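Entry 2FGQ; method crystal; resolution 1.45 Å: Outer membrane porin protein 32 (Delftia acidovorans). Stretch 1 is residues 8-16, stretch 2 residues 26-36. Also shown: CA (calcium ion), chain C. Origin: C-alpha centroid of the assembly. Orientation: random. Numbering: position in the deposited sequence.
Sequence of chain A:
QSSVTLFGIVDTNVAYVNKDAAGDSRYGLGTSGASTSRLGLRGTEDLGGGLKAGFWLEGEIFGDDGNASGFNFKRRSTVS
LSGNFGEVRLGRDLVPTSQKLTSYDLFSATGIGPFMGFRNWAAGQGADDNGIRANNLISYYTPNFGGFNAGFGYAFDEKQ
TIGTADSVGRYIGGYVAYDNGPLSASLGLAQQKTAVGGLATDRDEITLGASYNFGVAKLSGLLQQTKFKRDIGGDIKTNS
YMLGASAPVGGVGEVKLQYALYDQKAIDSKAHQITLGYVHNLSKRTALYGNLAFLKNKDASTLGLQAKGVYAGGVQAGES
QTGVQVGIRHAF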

ATOM      1  N   GLY A   8      12.223   8.286   6.948  1.00 10.83           N
ATOM      2  CA  GLY A   8      10.954   8.167   7.606  1.00 11.41           C
ATOM      3  C   GLY A   8      10.990   8.625   9.030  1.00 10.71           C
ATOM      4  O   GLY A   8      12.017   9.064   9.561  1.00 11.86           O
ATOM      5  N   ILE A   9       9.806   8.548   9.620  1.00 10.94           N
ATOM      6  CA  ILE A   9       9.576   8.859  11.025  1.00 10.72           C
ATOM      7  C   ILE A   9       8.521   7.913  11.550  1.00 11.36           C
ATOM      8  O   ILE A   9       7.465   7.777  10.966  1.00 11.14           O
ATOM      9  CB  ILE A   9       9.093  10.334  11.278  1.00 11.08           C
ATOM     10  CG1 ILE A   9      10.036  11.353  10.653  1.00 11.38           C
ATOM     11  CG2 ILE A   9       8.909  10.569  12.762  1.00 12.91           C
ATOM     12  CD1 ILE A   9       9.608  12.796  10.820  1.00 14.14           C
ATOM     13  N   VAL A  10       8.795   7.293  12.695  1.00 10.82           N
ATOM     14  CA  VAL A  10       7.744   6.609  13.442  1.00 10.91           C
ATOM     15  C   VAL A  10       7.563   7.381  14.763  1.00 10.86           C
ATOM     16  O   VAL A  10       8.477   7.448  15.590  1.00 11.12           O
ATOM     17  CB  VAL A  10       8.023   5.120  13.711  1.00 11.46           C
ATOM     18  CG1 VAL A  10       6.829   4.516  14.391  1.00 12.15           C
ATOM     19  CG2 VAL A  10       8.321   4.393  12.432  1.00 12.52           C
ATOM     20  N   ASP A  11       6.393   7.957  14.912  1.00  9.66           N
ATOM     21  CA  ASP A  11       6.017   8.754  16.082  1.00  9.28           C
ATOM     22  C   ASP A  11       4.732   8.114  16.607  1.00  9.45           C
ATOM     23  O   ASP A  11       3.691   8.122  15.933  1.00  9.25           O
ATOM     24  CB  ASP A  11       5.816  10.213  15.679  1.00 10.69           C
ATOM     25  CG  ASP A  11       5.333  11.079  16.800  1.00 12.53           C
ATOM     26  OD1 ASP A  11       4.512  10.607  17.637  1.00 12.00           O
ATOM     27  OD2 ASP A  11       5.701  12.277  16.866  1.00 13.93           O
ATOM     28  N   THR A  12       4.844   7.495  17.786  1.00  8.67           N
ATOM     29  CA  THR A  12       3.742   6.774  18.410  1.00  9.39           C
ATOM     30  C   THR A  12       3.651   7.198  19.861  1.00  9.28           C
ATOM     31  O   THR A  12       4.669   7.449  20.512  1.00 11.07           O
ATOM     32  CB  THR A  12       3.950   5.261  18.227  1.00 10.26           C
ATOM     33  OG1 THR A  12       3.964   4.983  16.833  1.00 10.82           O
ATOM     34  CG2 THR A  12       2.804   4.431  18.758  1.00 10.09           C
ATOM     35  N   ASN A  13       2.418   7.280  20.343  1.00 10.14           N
ATOM     36  CA  ASN A  13       2.159   7.865  21.658  1.00 10.00           C
ATOM     37  C   ASN A  13       1.059   7.116  22.405  1.00 11.29           C
ATOM     38  O   ASN A  13       0.321   6.320  21.854  1.00 10.42           O
ATOM     39  CB  ASN A  13       1.812   9.385  21.568  1.00 10.95           C
ATOM     40  CG  ASN A  13       0.661   9.668  20.590  1.00 10.63           C
ATOM     41  OD1 ASN A  13      -0.453   9.129  20.753  1.00 11.28           O
ATOM     42  ND2 ASN A  13       0.906  10.528  19.584  1.00 11.77           N
ATOM     43  N   VAL A  14       0.959   7.415  23.689  1.00 11.39           N
ATOM     44  CA  VAL A  14      -0.263   7.210  24.434  1.00 12.99           C
ATOM     45  C   VAL A  14      -0.968   8.568  24.520  1.00 12.46           C
ATOM     46  O   VAL A  14      -0.333   9.601  24.666  1.00 12.78           O
ATOM     47  CB  VAL A  14       0.009   6.596  25.828  1.00 14.38           C
ATOM     48  CG1 VAL A  14      -1.233   6.549  26.638  1.00 18.89           C
ATOM     49  CG2 VAL A  14       0.583   5.194  25.679  1.00 14.91           C
ATOM     50  N   ALA A  15      -2.279   8.529  24.416  1.00 11.95           N
ATOM     51  CA  ALA A  15      -3.062   9.736  24.460  1.00 11.95           C
ATOM     52  C   ALA A  15      -4.370   9.556  25.209  1.00 12.03           C
ATOM     53  O   ALA A  15      -4.881   8.463  25.340  1.00 12.60           O
ATOM     54  CB  ALA A  15      -3.302  10.323  23.051  1.00 12.55           C
ATOM     55  N   TYR A  16      -4.883  10.681  25.688  1.00 13.07           N
ATOM     56  CA  TYR A  16      -6.095  10.753  26.462  1.00 13.57           C
ATOM     57  C   TYR A  16      -6.818  12.050  26.141  1.00 12.93           C
ATOM     58  O   TYR A  16      -6.200  13.112  26.041  1.00 14.02           O
ATOM     59  CB  TYR A  16      -5.718  10.743  27.936  1.00 14.63           C
ATOM     60  CG  TYR A  16      -6.799  11.154  28.903  1.00 17.45           C
ATOM     61  CD1 TYR A  16      -6.975  12.482  29.250  1.00 18.56           C
ATOM     62  CD2 TYR A  16      -7.640  10.214  29.461  1.00 18.38           C
ATOM     63  CE1 TYR A  16      -7.966  12.865  30.157  1.00 19.44           C
ATOM     64  CE2 TYR A  16      -8.630  10.579  30.380  1.00 18.37           C
ATOM     65  CZ  TYR A  16      -8.784  11.904  30.701  1.00 19.38           C
ATOM     66  OH  TYR A  16      -9.766  12.287  31.570  1.00 25.55           O
ATOM     67  N   ARG A  26     -11.572   9.065  26.609  1.00 16.94           N
ATOM     68  CA  ARG A  26     -10.982   8.117  25.683  1.00 18.14           C
ATOM     69  C   ARG A  26      -9.509   8.103  25.887  1.00 16.94           C
ATOM     70  O   ARG A  26      -8.878   9.113  26.083  1.00 17.11           O
ATOM     71  CB  ARG A  26     -11.290   8.511  24.235  1.00 20.48           C
ATOM     72  CG  ARG A  26     -11.183   7.384  23.260  1.00 28.60           C
ATOM     73  CD  ARG A  26     -12.427   6.540  23.115  1.00 31.39           C
ATOM     74  NE  ARG A  26     -13.632   7.208  22.637  1.00 32.22           N
ATOM     75  CZ  ARG A  26     -14.114   7.169  21.385  1.00 29.39           C
ATOM     76  NH1 ARG A  26     -13.481   6.547  20.408  1.00 31.26           N
ATOM     77  NH2 ARG A  26     -15.248   7.767  21.109  1.00 29.98           N
ATOM     78  N   TYR A  27      -8.936   6.930  25.853  1.00 16.08           N
ATOM     79  CA  TYR A  27      -7.500   6.873  25.874  1.00 16.39           C
ATOM     80  C   TYR A  27      -7.019   5.701  25.062  1.00 13.65           C
ATOM     81  O   TYR A  27      -7.773   4.776  24.758  1.00 14.68           O
ATOM     82  CB  TYR A  27      -7.008   6.853  27.291  1.00 17.71           C
ATOM     83  CG  TYR A  27      -7.492   5.654  28.027  1.00 20.85           C
ATOM     84  CD1 TYR A  27      -6.749   4.513  28.039  1.00 24.88           C
ATOM     85  CD2 TYR A  27      -8.721   5.665  28.688  1.00 26.21           C
ATOM     86  CE1 TYR A  27      -7.183   3.379  28.707  1.00 27.20           C
ATOM     87  CE2 TYR A  27      -9.191   4.492  29.336  1.00 28.41           C
ATOM     88  CZ  TYR A  27      -8.403   3.365  29.335  1.00 27.72           C
ATOM     89  OH  TYR A  27      -8.795   2.195  29.984  1.00 31.94           O
ATOM     90  N   GLY A  28      -5.766   5.756  24.671  1.00 11.71           N
ATOM     91  CA  GLY A  28      -5.314   4.779  23.699  1.00 12.01           C
ATOM     92  C   GLY A  28      -3.906   4.965  23.237  1.00 10.94           C
ATOM     93  O   GLY A  28      -3.159   5.787  23.775  1.00 11.26           O
ATOM     94  N   LEU A  29      -3.557   4.198  22.201  1.00 10.30           N
ATOM     95  CA  LEU A  29      -2.264   4.304  21.546  1.00  9.46           C
ATOM     96  C   LEU A  29      -2.543   5.073  20.256  1.00  9.40           C
ATOM     97  O   LEU A  29      -3.329   4.617  19.447  1.00 10.32           O
ATOM     98  CB  LEU A  29      -1.652   2.929  21.257  1.00 10.01           C
ATOM     99  CG  LEU A  29      -0.153   3.007  20.906  1.00  9.27           C
ATOM    100  CD1 LEU A  29       0.654   3.174  22.189  1.00 12.73           C
ATOM    101  CD2 LEU A  29       0.291   1.827  20.105  1.00  9.84           C
ATOM    102  N   GLY A  30      -1.919   6.205  20.078  1.00 10.57           N
ATOM    103  CA  GLY A  30      -2.066   7.012  18.893  1.00 10.05           C
ATOM    104  C   GLY A  30      -0.738   7.297  18.230  1.00  9.72           C
ATOM    105  O   GLY A  30       0.278   6.683  18.505  1.00 10.15           O
ATOM    106  N   THR A  31      -0.762   8.225  17.277  1.00  8.90           N
ATOM    107  CA  THR A  31       0.406   8.515  16.465  1.00  9.63           C
ATOM    108  C   THR A  31       0.624   9.981  16.241  1.00 10.43           C
ATOM    109  O   THR A  31      -0.299  10.808  16.401  1.00 10.25           O
ATOM    110  CB  THR A  31       0.308   7.801  15.084  1.00 10.32           C
ATOM    111  OG1 THR A  31      -0.819   8.314  14.330  1.00 11.50           O
ATOM    112  CG2 THR A  31       0.160   6.284  15.236  1.00 11.41           C
ATOM    113  N   SER A  32       1.857  10.311  15.847  1.00  9.98           N
ATOM    114  CA  SER A  32       2.123  11.567  15.179  1.00 11.40           C
ATOM    115  C   SER A  32       1.822  12.779  16.067  1.00 11.58           C
ATOM    116  O   SER A  32       1.216  13.766  15.635  1.00 12.69           O
ATOM    117  CB  SER A  32       1.375  11.576  13.847  1.00 11.76           C
ATOM    118  OG  SER A  32       1.882  10.577  12.985  1.00 11.77           O
ATOM    119  N   GLY A  33       2.319  12.731  17.304  1.00 11.63           N
ATOM    120  CA  GLY A  33       2.118  13.813  18.255  1.00 12.15           C
ATOM    121  C   GLY A  33       3.102  14.951  18.130  1.00 12.67           C
ATOM    122  O   GLY A  33       2.754  16.081  18.459  1.00 14.44           O
ATOM    123  N   ALA A  34       4.333  14.655  17.716  1.00 12.12           N
ATOM    124  CA  ALA A  34       5.413  15.649  17.567  1.00 12.69           C
ATOM    125  C   ALA A  34       5.742  15.906  16.080  1.00 13.02           C
ATOM    126  O   ALA A  34       5.939  17.035  15.669  1.00 13.99           O
ATOM    127  CB  ALA A  34       6.650  15.224  18.329  1.00 13.46           C
ATOM    128  N   SER A  35       5.794  14.859  15.267  1.00 12.19           N
ATOM    129  CA  SER A  35       5.911  14.977  13.801  1.00 12.36           C
ATOM    130  C   SER A  35       5.037  13.931  13.178  1.00 11.87           C
ATOM    131  O   SER A  35       4.871  12.850  13.739  1.00 12.54           O
ATOM    132  CB  SER A  35       7.341  14.741  13.345  1.00 13.10           C
ATOM    133  OG  SER A  35       8.246  15.689  13.874  1.00 16.20           O
ATOM    134  N   THR A  36       4.512  14.207  12.003  1.00 11.73           N
ATOM    135  CA  THR A  36       3.742  13.181  11.324  1.00 12.06           C
ATOM    136  C   THR A  36       4.613  12.002  10.923  1.00 12.15           C
ATOM    137  O   THR A  36       5.643  12.157  10.289  1.00 12.16           O
ATOM    138  CB  THR A  36       3.000  13.757  10.122  1.00 12.41           C
ATOM    139  OG1 THR A  36       2.193  14.876  10.542  1.00 15.18           O
ATOM    140  CG2 THR A  36       2.077  12.712   9.492  1.00 14.07           C
TER
HETATM  141 CA    CA C 501      -5.183   3.707  18.257  1.00 10.48          CA
HETATM  142  O   HOH W   1      -6.556   3.024  16.330  1.00 13.53           O

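Two antiparallel strands, 8-16 and 26-31, are laced by backbone hydrogen bonds in two narrow pairs: N13 N to G30 O and G30 N to N13 O, both 2.9 Å, then A15 N to G28 O at 3.0 Å and G28 N to A15 O at 2.9 Å. S32 N to D11 O, 2.9 Å, extends the ladder just past the strand. CA-H...O contacts accompany the ladder, the shortest from Y27 CA to A15 O at 3.1 Å, just beyond the last pair.

Beyond the strand, one carboxylate organizes the turn. With chi1 t, D11 points toward the loop and accepts three successive amides: G33 N to OD1 at 3.1 Å, A34 N to OD2 at 2.9 Å and S35 N to OD2 at 3.0 Å. An acidic side chain suits a buried place where backbone donors converge.

On one face T12, V14 and Y16 meet T31, L29 and Y27. The apolar contacts are modest: V14 CG2 to L29 CD1 at 4.0 Å, and Y27 CB at the edge of the Y16 ring, 4.1 Å from CD2. The other face pairs N13 and A15 with glycines; a CB on G30 would clash with N13 OD1, 2.9 Å away.

L29 also serves through its backbone, its O binding calcium at 2.4 Å. The contact buries 705 Å² in all.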